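PDB 3S0H: motility protein B from Helicobacter pylori, which probably forms, together with MotA, the stator of the flagellar motor, and through this periplasmic domain may fasten the torque-generating machinery to the cell wall. Local coordinates for residues His73-Gly78 / Ser119-Gly124. Sequence-based numbering, arbitrary orientation.
Sequences HINVRG and SFSSYG
The amide of N75 reaches across to two serines of the neighbouring strand. ND2 donates to OG of S119 and to OG of S121, 2.8 Å in each case. Both acceptors lie in or close to the amide plane, so both N-H groups are used and the rotation of the amide is fixed. CG of N75 is anti to the backbone N (chi1 180°), which lays the amide forward along its own strand; the turn about chi2 then points ND2 across, between the two serine hydroxyls. A water extends this network: it donates to OD1 of N75 at 2.6 Å and also bonds OG of S121 and OH of Y123. A second water joins OG of S119 to O of I74.

Beneath these side chains runs a parallel ladder. N of S119 donates to O of I74, V76 N to S119 O, S121 N to V76 O, and G78 N to S121 O. The third is the shortest, 2.6 Å from S121 N to V76 O. Past the bridged pairs, N of Y123 donates to O of G78 at 2.9 Å, almost straight at 171°. The two strands are joined through helix 93-110 as a beta-alpha-beta unit of the OmpA-like domain, with 118-122 at one edge of the sheet within the chain.

On the face of N75, the Y123 hydroxyl lies over one face of the R77 guanidinium, toward its rim, 3.3 Å from OH to NH2. The angle is poor for a hydrogen bond, and the two planes are 35° apart. NH1 of R77 makes a salt bridge with E145 of strand 144-149, on the far side of 73-78. On the other face, CB of V76 meets CB of F120 at 4.3 Å. The F120 ring continues onto helix 93-110, edge-to-face with Y102.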
loop_
_atom_site.group_PDB
_atom_site.type_symbol
_atom_site.label_atom_id
_atom_site.label_comp_id
_atom_site.label_asym_id
_atom_site.label_seq_id
_atom_site.Cartn_x
_atom_site.Cartn_y
_atom_site.Cartn_z
ATOM N N HIS A 73 -0.482 7.059 -13.244
ATOM C CA HIS A 73 -1.427 6.533 -14.203
ATOM C C HIS A 73 -2.782 7.120 -13.846
ATOM O O HIS A 73 -3.140 7.170 -12.673
ATOM C CB HIS A 73 -1.447 5.022 -14.142
ATOM C CG HIS A 73 -0.249 4.403 -14.778
ATOM N ND1 HIS A 73 0.756 3.811 -14.046
ATOM C CD2 HIS A 73 0.131 4.324 -16.076
ATOM C CE1 HIS A 73 1.695 3.376 -14.869
ATOM N NE2 HIS A 73 1.343 3.679 -16.105
ATOM N N ILE A 74 -3.500 7.599 -14.857
ATOM C CA ILE A 74 -4.776 8.275 -14.655
ATOM C C ILE A 74 -5.918 7.476 -15.274
ATOM O O ILE A 74 -5.959 7.266 -16.488
ATOM C CB ILE A 74 -4.741 9.678 -15.255
ATOM C CG1 ILE A 74 -3.424 10.385 -14.898
ATOM C CG2 ILE A 74 -5.937 10.486 -14.785
ATOM C CD1 ILE A 74 -3.258 10.678 -13.464
ATOM N N ASN A 75 -6.849 7.019 -14.436
ATOM C CA ASN A 75 -7.934 6.223 -14.932
ATOM C C ASN A 75 -9.221 7.000 -14.849
ATOM O O ASN A 75 -9.668 7.329 -13.758
ATOM C CB ASN A 75 -7.972 4.847 -14.216
ATOM C CG ASN A 75 -9.123 3.949 -14.697
ATOM O OD1 ASN A 75 -10.008 3.613 -13.907
ATOM N ND2 ASN A 75 -9.087 3.518 -15.944
ATOM N N VAL A 76 -9.804 7.322 -16.007
ATOM C CA VAL A 76 -11.134 7.966 -16.054
ATOM C C VAL A 76 -12.296 6.936 -15.918
ATOM O O VAL A 76 -12.469 6.090 -16.773
ATOM C CB VAL A 76 -11.310 8.797 -17.356
ATOM C CG1 VAL A 76 -12.626 9.588 -17.287
ATOM C CG2 VAL A 76 -10.073 9.749 -17.627
ATOM N N ARG A 77 -13.099 7.019 -14.853
ATOM C CA ARG A 77 -14.125 6.016 -14.576
ATOM C C ARG A 77 -15.551 6.545 -14.742
ATOM O O ARG A 77 -15.925 7.534 -14.114
ATOM C CB ARG A 77 -13.992 5.527 -13.129
ATOM C CG ARG A 77 -12.555 5.200 -12.692
ATOM C CD ARG A 77 -12.380 5.512 -11.247
ATOM N NE ARG A 77 -11.749 4.367 -10.611
ATOM C CZ ARG A 77 -12.223 3.743 -9.541
ATOM N NH1 ARG A 77 -13.320 4.156 -8.943
ATOM N NH2 ARG A 77 -11.565 2.710 -9.068
ATOM N N GLY A 78 -16.393 5.836 -15.485
ATOM C CA GLY A 78 -17.786 6.277 -15.586
ATOM C C GLY A 78 -18.766 5.435 -14.790
ATOM O O GLY A 78 -18.526 4.231 -14.572
ATOM N N SER A 119 -6.345 5.990 -19.331
ATOM C CA SER A 119 -7.309 4.963 -19.697
ATOM C C SER A 119 -8.704 5.378 -19.224
ATOM O O SER A 119 -8.860 6.349 -18.468
ATOM C CB SER A 119 -6.941 3.664 -18.999
ATOM O OG SER A 119 -6.818 3.913 -17.616
ATOM N N PHE A 120 -9.711 4.628 -19.641
ATOM C CA PHE A 120 -11.065 4.905 -19.247
ATOM C C PHE A 120 -11.734 3.595 -18.884
ATOM O O PHE A 120 -11.476 2.557 -19.516
ATOM C CB PHE A 120 -11.884 5.675 -20.318
ATOM C CG PHE A 120 -12.196 4.882 -21.546
ATOM C CD1 PHE A 120 -13.440 4.277 -21.714
ATOM C CD2 PHE A 120 -11.235 4.716 -22.537
ATOM C CE1 PHE A 120 -13.732 3.496 -22.892
ATOM C CE2 PHE A 120 -11.504 3.971 -23.678
ATOM C CZ PHE A 120 -12.760 3.362 -23.862
ATOM N N SER A 121 -12.584 3.684 -17.867
ATOM C CA SER A 121 -13.314 2.563 -17.299
ATOM C C SER A 121 -14.802 2.833 -17.177
ATOM O O SER A 121 -15.237 3.990 -17.155
ATOM C CB SER A 121 -12.790 2.265 -15.910
ATOM O OG SER A 121 -11.431 1.920 -16.053
ATOM N N SER A 122 -15.548 1.728 -17.084
ATOM C CA SER A 122 -17.007 1.746 -16.893
ATOM C C SER A 122 -17.437 0.806 -15.770
ATOM O O SER A 122 -17.136 -0.387 -15.802
ATOM C CB SER A 122 -17.739 1.378 -18.179
ATOM O OG SER A 122 -19.115 1.165 -17.895
ATOM N N TYR A 123 -18.140 1.364 -14.784
ATOM C CA TYR A 123 -18.703 0.609 -13.674
ATOM C C TYR A 123 -20.215 0.327 -13.805
ATOM O O TYR A 123 -20.806 -0.369 -12.973
ATOM C CB TYR A 123 -18.372 1.309 -12.346
ATOM C CG TYR A 123 -16.913 1.099 -11.951
ATOM C CD1 TYR A 123 -16.549 0.250 -10.896
ATOM C CD2 TYR A 123 -15.909 1.746 -12.653
ATOM C CE1 TYR A 123 -15.171 0.050 -10.580
ATOM C CE2 TYR A 123 -14.579 1.551 -12.365
ATOM C CZ TYR A 123 -14.220 0.705 -11.338
ATOM O OH TYR A 123 -12.894 0.578 -11.132
ATOM N N GLY A 124 -20.848 0.839 -14.849
ATOM C CA GLY A 124 -22.269 0.651 -14.984
ATOM C C GLY A 124 -23.028 1.287 -13.815
ATOM O O GLY A 124 -22.601 2.298 -13.254
HETATM O O HOH W 1 -4.364 4.768 -16.924
HETATM O O HOH W 2 -11.094 1.322 -13.328
#